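Thioredoxin reductase (Streptococcus pyogenes, PDB 5UWY) probably uses NADPH to reduce the disulfide of thioredoxin, passing electrons through its bound FAD and a redox-active cysteine pair. Local coordinates at residues N44-E49 with T126-S131; D145-G150 with G231-Y236. All coordinates share one frame; numbering follows the deposited sequence.

Contact 1: residues N44-E49 with T126-S131. With FAD (flavin-adenine dinucleotide), chain B.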
loop_
_atom_site.group_PDB
_atom_site.type_symbol
_atom_site.label_atom_id
_atom_site.label_comp_id
_atom_site.label_asym_id
_atom_site.label_seq_id
_atom_site.Cartn_x
_atom_site.Cartn_y
_atom_site.Cartn_z
ATOM N N ASN A 44 -8.908 -10.274 -14.868
ATOM C CA ASN A 44 -9.240 -9.703 -16.165
ATOM C C ASN A 44 -8.090 -8.909 -16.772
ATOM O O ASN A 44 -8.257 -8.320 -17.845
ATOM C CB ASN A 44 -10.481 -8.813 -16.049
ATOM C CG ASN A 44 -11.697 -9.568 -15.547
ATOM O OD1 ASN A 44 -11.583 -10.689 -15.048
ATOM N ND2 ASN A 44 -12.869 -8.962 -15.686
ATOM N N THR A 45 -6.927 -8.884 -16.127
ATOM C CA THR A 45 -5.802 -8.068 -16.567
ATOM C C THR A 45 -4.732 -8.949 -17.196
ATOM O O THR A 45 -4.290 -9.930 -16.587
ATOM C CB THR A 45 -5.212 -7.267 -15.403
ATOM O OG1 THR A 45 -6.253 -6.520 -14.761
ATOM C CG2 THR A 45 -4.146 -6.304 -15.907
ATOM N N PHE A 46 -4.316 -8.588 -18.410
ATOM C CA PHE A 46 -3.309 -9.335 -19.153
ATOM C C PHE A 46 -1.962 -9.301 -18.442
ATOM O O PHE A 46 -1.471 -10.336 -17.981
ATOM C CB PHE A 46 -3.172 -8.770 -20.568
ATOM C CG PHE A 46 -2.682 -9.767 -21.582
ATOM C CD1 PHE A 46 -2.877 -11.126 -21.393
ATOM C CD2 PHE A 46 -2.031 -9.340 -22.731
ATOM C CE1 PHE A 46 -2.428 -12.041 -22.330
ATOM C CE2 PHE A 46 -1.582 -10.249 -23.669
ATOM C CZ PHE A 46 -1.780 -11.601 -23.468
ATOM N N ASP A 47 -1.364 -8.116 -18.348
ATOM C CA ASP A 47 -0.043 -7.939 -17.766
ATOM C C ASP A 47 -0.075 -6.794 -16.762
ATOM O O ASP A 47 -0.792 -5.806 -16.946
ATOM C CB ASP A 47 1.009 -7.663 -18.857
ATOM C CG ASP A 47 2.432 -7.747 -18.337
ATOM O OD1 ASP A 47 2.641 -8.345 -17.262
ATOM O OD2 ASP A 47 3.343 -7.215 -19.008
ATOM N N ILE A 48 0.705 -6.939 -15.693
ATOM C CA ILE A 48 0.797 -5.938 -14.635
ATOM C C ILE A 48 2.270 -5.647 -14.387
ATOM O O ILE A 48 3.032 -6.551 -14.026
ATOM C CB ILE A 48 0.115 -6.396 -13.334
ATOM C CG1 ILE A 48 -1.330 -6.825 -13.601
ATOM C CG2 ILE A 48 0.167 -5.292 -12.293
ATOM C CD1 ILE A 48 -1.965 -7.579 -12.452
ATOM N N GLU A 49 2.670 -4.385 -14.564
ATOM C CA GLU A 49 4.070 -4.004 -14.419
ATOM C C GLU A 49 4.263 -2.859 -13.430
ATOM O O GLU A 49 5.320 -2.220 -13.436
ATOM C CB GLU A 49 4.671 -3.630 -15.776
ATOM C CG GLU A 49 4.923 -4.818 -16.689
ATOM C CD GLU A 49 5.651 -4.433 -17.963
ATOM O OE1 GLU A 49 5.976 -3.238 -18.128
ATOM O OE2 GLU A 49 5.897 -5.327 -18.799
ATOM N N THR A 126 -10.778 -6.939 -24.179
ATOM C CA THR A 126 -10.517 -6.283 -22.905
ATOM C C THR A 126 -9.135 -6.668 -22.392
ATOM O O THR A 126 -8.779 -7.850 -22.360
ATOM C CB THR A 126 -11.594 -6.661 -21.886
ATOM O OG1 THR A 126 -12.787 -5.909 -22.145
ATOM C CG2 THR A 126 -11.123 -6.371 -20.469
ATOM N N SER A 127 -8.351 -5.657 -22.009
ATOM C CA SER A 127 -6.957 -5.806 -21.587
ATOM C C SER A 127 -6.082 -6.398 -22.689
ATOM O O SER A 127 -5.028 -6.979 -22.411
ATOM C CB SER A 127 -6.841 -6.637 -20.304
ATOM O OG SER A 127 -6.541 -7.988 -20.597
ATOM N N ARG A 128 -6.506 -6.262 -23.946
ATOM C CA ARG A 128 -5.710 -6.637 -25.109
ATOM C C ARG A 128 -5.784 -5.553 -26.174
ATOM O O ARG A 128 -5.623 -5.828 -27.365
ATOM C CB ARG A 128 -6.163 -7.975 -25.690
ATOM C CG ARG A 128 -6.148 -9.130 -24.710
ATOM C CD ARG A 128 -7.014 -10.269 -25.212
ATOM N NE ARG A 128 -6.686 -11.540 -24.571
ATOM C CZ ARG A 128 -5.767 -12.387 -25.027
ATOM N NH1 ARG A 128 -5.084 -12.092 -26.123
ATOM N NH2 ARG A 128 -5.532 -13.525 -24.386
ATOM N N GLY A 129 -6.032 -4.318 -25.754
ATOM C CA GLY A 129 -6.305 -3.227 -26.664
ATOM C C GLY A 129 -7.459 -2.398 -26.142
ATOM O O GLY A 129 -7.538 -1.191 -26.392
ATOM N N VAL A 130 -8.363 -3.050 -25.414
ATOM C CA VAL A 130 -9.417 -2.378 -24.665
ATOM C C VAL A 130 -8.966 -2.264 -23.219
ATOM O O VAL A 130 -8.470 -3.236 -22.634
ATOM C CB VAL A 130 -10.752 -3.133 -24.765
ATOM C CG1 VAL A 130 -11.870 -2.314 -24.129
ATOM C CG2 VAL A 130 -11.075 -3.454 -26.208
ATOM N N SER A 131 -9.134 -1.082 -22.638
ATOM C CA SER A 131 -8.712 -0.852 -21.267
ATOM C C SER A 131 -9.603 0.213 -20.653
ATOM O O SER A 131 -10.081 1.115 -21.343
ATOM C CB SER A 131 -7.243 -0.422 -21.191
ATOM O OG SER A 131 -6.710 -0.663 -19.903
HETATM P PA FAD B . -11.558 -6.110 -6.273
HETATM O O1A FAD B . -10.349 -6.924 -6.560
HETATM O O2A FAD B . -12.306 -5.555 -7.488
HETATM O O5B FAD B . -12.584 -6.916 -5.420
HETATM C C5B FAD B . -13.692 -7.598 -6.040
HETATM C C4B FAD B . -13.954 -8.889 -5.316
HETATM O O4B FAD B . -15.138 -8.745 -4.494
HETATM C C3B FAD B . -14.194 -10.098 -6.226
HETATM O O3B FAD B . -13.441 -11.229 -5.799
HETATM C C2B FAD B . -15.705 -10.322 -6.117
HETATM O O2B FAD B . -16.032 -11.695 -6.303
HETATM C C1B FAD B . -15.950 -9.879 -4.676
HETATM N N9A FAD B . -17.336 -9.529 -4.364
HETATM C C8A FAD B . -18.041 -8.428 -4.778
HETATM N N7A FAD B . -19.276 -8.379 -4.332
HETATM C C5A FAD B . -19.386 -9.528 -3.567
HETATM C C6A FAD B . -20.451 -10.066 -2.816
HETATM N N6A FAD B . -21.650 -9.490 -2.713
HETATM N N1A FAD B . -20.231 -11.234 -2.168
HETATM C C2A FAD B . -19.032 -11.813 -2.269
HETATM N N3A FAD B . -17.959 -11.398 -2.943
HETATM C C4A FAD B . -18.205 -10.245 -3.574
HETATM N N1 FAD B . -4.321 -2.935 -11.184
HETATM C C2 FAD B . -3.009 -2.554 -11.208
HETATM O O2 FAD B . -2.354 -2.411 -10.168
HETATM N N3 FAD B . -2.385 -2.325 -12.423
HETATM C C4 FAD B . -2.965 -2.437 -13.668
HETATM O O4 FAD B . -2.306 -2.207 -14.680
HETATM C C4X FAD B . -4.359 -2.837 -13.633
HETATM N N5 FAD B . -4.988 -2.965 -14.768
HETATM C C5X FAD B . -6.319 -3.343 -14.737
HETATM C C6 FAD B . -7.001 -3.484 -15.944
HETATM C C7 FAD B . -8.337 -3.865 -15.972
HETATM C C7M FAD B . -9.039 -4.006 -17.297
HETATM C C8 FAD B . -9.013 -4.111 -14.765
HETATM C C8M FAD B . -10.460 -4.525 -14.760
HETATM C C9 FAD B . -8.335 -3.972 -13.556
HETATM C C9A FAD B . -6.997 -3.591 -13.533
HETATM N N10 FAD B . -6.284 -3.424 -12.325
HETATM C C10 FAD B . -4.954 -3.061 -12.342
HETATM C "C1'" FAD B . -6.924 -3.705 -11.027
HETATM C "C2'" FAD B . -7.372 -2.459 -10.270
HETATM O "O2'" FAD B . -6.301 -1.924 -9.491
HETATM C "C3'" FAD B . -8.518 -2.834 -9.330
HETATM O "O3'" FAD B . -9.154 -1.629 -8.923
HETATM C "C4'" FAD B . -8.133 -3.635 -8.080
HETATM O "O4'" FAD B . -7.864 -4.990 -8.441
HETATM C "C5'" FAD B . -9.217 -3.599 -7.021
HETATM O "O5'" FAD B . -8.803 -4.379 -5.879
HETATM P P FAD B . -9.772 -4.612 -4.652
HETATM O O1P FAD B . -9.905 -3.308 -3.862
HETATM O O2P FAD B . -9.379 -5.775 -3.816
HETATM O O3P FAD B . -11.180 -4.886 -5.340
#

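Contact 2: residues D145-G150 with G231-Y236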
loop_
_atom_site.group_PDB
_atom_site.type_symbol
_atom_site.label_atom_id
_atom_site.label_comp_id
_atom_site.label_asym_id
_atom_site.label_seq_id
_atom_site.Cartn_x
_atom_site.Cartn_y
_atom_site.Cartn_z
ATOM N N ASP A 145 -1.492 4.626 -31.768
ATOM C CA ASP A 145 -2.694 5.441 -31.833
ATOM C C ASP A 145 -3.766 4.851 -30.930
ATOM O O ASP A 145 -4.015 3.632 -30.939
ATOM C CB ASP A 145 -3.192 5.585 -33.271
ATOM C CG ASP A 145 -2.123 6.138 -34.199
ATOM O OD1 ASP A 145 -2.342 7.228 -34.772
ATOM O OD2 ASP A 145 -1.065 5.493 -34.351
ATOM N N LEU A 146 -4.385 5.728 -30.146
ATOM C CA LEU A 146 -5.297 5.351 -29.085
ATOM C C LEU A 146 -6.602 6.114 -29.251
ATOM O O LEU A 146 -6.618 7.273 -29.677
ATOM C CB LEU A 146 -4.688 5.642 -27.708
ATOM C CG LEU A 146 -3.356 4.956 -27.387
ATOM C CD1 LEU A 146 -3.011 5.105 -25.918
ATOM C CD2 LEU A 146 -3.389 3.489 -27.770
ATOM N N LEU A 147 -7.697 5.442 -28.914
ATOM C CA LEU A 147 -9.035 6.011 -28.952
ATOM C C LEU A 147 -9.564 6.093 -27.527
ATOM O O LEU A 147 -9.491 5.112 -26.786
ATOM C CB LEU A 147 -9.965 5.156 -29.820
ATOM C CG LEU A 147 -11.405 5.642 -29.978
ATOM C CD1 LEU A 147 -11.444 6.836 -30.908
ATOM C CD2 LEU A 147 -12.303 4.526 -30.490
ATOM N N VAL A 148 -10.077 7.256 -27.141
ATOM C CA VAL A 148 -10.636 7.471 -25.810
ATOM C C VAL A 148 -12.130 7.709 -25.960
ATOM O O VAL A 148 -12.551 8.551 -26.762
ATOM C CB VAL A 148 -9.954 8.650 -25.094
ATOM C CG1 VAL A 148 -10.888 9.272 -24.061
ATOM C CG2 VAL A 148 -8.661 8.194 -24.438
ATOM N N VAL A 149 -12.936 6.974 -25.201
ATOM C CA VAL A 149 -14.389 7.100 -25.293
ATOM C C VAL A 149 -14.901 7.912 -24.110
ATOM O O VAL A 149 -14.611 7.589 -22.951
ATOM C CB VAL A 149 -15.071 5.725 -25.350
ATOM C CG1 VAL A 149 -16.555 5.896 -25.606
ATOM C CG2 VAL A 149 -14.430 4.860 -26.422
ATOM N N GLY A 150 -15.661 8.960 -24.400
ATOM C CA GLY A 150 -16.257 9.803 -23.382
ATOM C C GLY A 150 -16.086 11.278 -23.695
ATOM O O GLY A 150 -15.404 11.677 -24.636
ATOM N N GLY A 231 -4.369 1.338 -32.297
ATOM C CA GLY A 231 -3.674 0.326 -31.526
ATOM C C GLY A 231 -4.334 0.055 -30.192
ATOM O O GLY A 231 -4.273 -1.069 -29.685
ATOM N N GLY A 232 -4.971 1.067 -29.605
ATOM C CA GLY A 232 -5.647 0.854 -28.337
ATOM C C GLY A 232 -6.942 1.624 -28.226
ATOM O O GLY A 232 -7.175 2.606 -28.938
ATOM N N VAL A 233 -7.792 1.155 -27.320
ATOM C CA VAL A 233 -8.988 1.881 -26.923
ATOM C C VAL A 233 -9.056 1.898 -25.399
ATOM O O VAL A 233 -8.782 0.883 -24.742
ATOM C CB VAL A 233 -10.264 1.291 -27.566
ATOM C CG1 VAL A 233 -10.801 0.118 -26.781
ATOM C CG2 VAL A 233 -11.339 2.383 -27.743
ATOM N N PHE A 234 -9.320 3.081 -24.846
ATOM C CA PHE A 234 -9.513 3.301 -23.424
ATOM C C PHE A 234 -10.873 3.951 -23.211
ATOM O O PHE A 234 -11.189 4.982 -23.823
ATOM C CB PHE A 234 -8.369 4.148 -22.824
ATOM C CG PHE A 234 -7.003 3.511 -22.941
ATOM C CD1 PHE A 234 -6.352 3.444 -24.160
ATOM C CD2 PHE A 234 -6.398 2.931 -21.833
ATOM C CE1 PHE A 234 -5.103 2.838 -24.272
ATOM C CE2 PHE A 234 -5.147 2.320 -21.942
ATOM C CZ PHE A 234 -4.499 2.276 -23.160
ATOM N N ILE A 235 -11.690 3.298 -22.394
ATOM C CA ILE A 235 -13.062 3.692 -22.131
ATOM C C ILE A 235 -13.198 3.961 -20.648
ATOM O O ILE A 235 -12.803 3.136 -19.814
ATOM C CB ILE A 235 -14.069 2.610 -22.549
ATOM C CG1 ILE A 235 -13.756 2.104 -23.949
ATOM C CG2 ILE A 235 -15.509 3.148 -22.457
ATOM C CD1 ILE A 235 -14.199 0.677 -24.182
ATOM N N TYR A 236 -13.750 5.116 -20.324
ATOM C CA TYR A 236 -14.200 5.401 -18.972
ATOM C C TYR A 236 -15.623 5.927 -19.028
ATOM O O TYR A 236 -15.871 6.986 -19.612
ATOM C CB TYR A 236 -13.298 6.384 -18.231
ATOM C CG TYR A 236 -13.319 5.940 -16.792
ATOM C CD1 TYR A 236 -13.781 6.744 -15.767
ATOM C CD2 TYR A 236 -12.973 4.652 -16.491
ATOM C CE1 TYR A 236 -13.825 6.272 -14.428
ATOM C CE2 TYR A 236 -13.008 4.174 -15.201
ATOM C CZ TYR A 236 -13.427 4.975 -14.191
ATOM O OH TYR A 236 -13.421 4.409 -12.923
#

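Contact 1: residues N44-E49 with T126-S131
T126 meets N44 loosely, its methyl CG2 lying 4.3 Å from N44 O, while its hydroxyl turns to the carbonyl of E122. S127 carries the centre of the contact. Its CB points at the other segment, and OG sits between two backbones: it donates to T126 O at 2.9 Å, slightly tilted from that carbonyl's plane, and accepts a weak, bent bond from F46 N at 3.2 Å (N-H...O 120°). The S127 carbonyl oxygen rests against F46 CB, 3.2 Å away. R128 follows with a chain extended from CG to NE, which crosses the F46 side chain at about a right angle. F46 CG is anti to its backbone N (chi1 -154°), and CE1 of the ring lies over one face of the guanidinium, offset toward the rim. This is an off-centre cation-pi pair, R128 CZ 4.7 Å from the F46 ring centroid, with the two planes 32° apart. The R128 side chain also touches a crystal neighbour, so its pose may owe something to the lattice. The chain then runs into strand 130-131. Meanwhile T45 looks the other way, its OG1 3.2 Å from FAD C5X on the isoalloxazine. One weak hydrogen bond and an off-centre cation-pi pair, with only 232 Å² buried, make a light junction between the flavin-side loop and the disulfide-bearing domain, consistent with the domain rotation known in this reductase family.

Contact 2: residues D145-G150 with G231-Y236
F234 and L147 meet backbone to backbone in the straightest bond of this parallel strand pair: F234 N points at L147 O over 2.8 Å, N-H...O 170°. V149 N reaches F234 O at 3.0 Å, and L147 N takes G232 O at 2.9 Å. At the start of the pair D145 O receives G232 N at 3.0 Å and, more weakly, G231 N. Successive residues of each strand turn their side chains to opposite faces. On one face L147 and V233 lie side by side, CD2 3.6 Å from CG2, and V149 and I235 repeat the pattern, CG2 against CG1 at 3.8 Å. On the other, L146 meets the F234 ring obliquely: CD1 stands 3.5 Å from F234 CE1, while CD2 lies in the ring plane at its edge. L146 CG, anti to the carbonyl carbon (chi1 -58°), is itself set near F234 CE1, and CD2 also lies against the backbone of G232, which has no side chain on that face. Strands 145-149 and 232-235, 21° apart, are neighbours in a five-stranded parallel sheet of Rossmann type. G150, at the end of the first strand, opens a GxGxxA-like turn into helix 153-162, probably part of the NADPH-binding half. That helix covers the L146 and F234 face, A155 against V148 and L162 against F234, and F141 meets the F234 ring edge to face. Strand 168-172 flanks strand 145-149, hydrogen-bonding L146, V148 and G150 through K168, T170 and V172, and the L147 side chain packs on T170 and V172 of that strand. Y236 turns away to S154 and E158, its side chain about 6 Å from a phosphate ion probably from the crystallisation liquor, though such ions often mark pockets.

Contacts 1 and 2 have centres about 13 Å apart and join directly, because strand 130-131 of contact 1 is the edge neighbour of strand 232-235 of contact 2. S131 N lies 2.9 Å from V233 O, a probable hydrogen bond, and S131 CB packs 3.5 Å from F234 CD2; V130 CA meets V233 CG1 on the sheet's other face. Contact 2 is thus the interior of the sheet whose edge contact 1 ties to the FAD side. T45 and I48 belong to the flavin pocket, while the Y236 side chain comes about 8 Å from the same FAD. Just beyond S131 comes the C133-C136 disulfide, in keeping with a role in electron transfer.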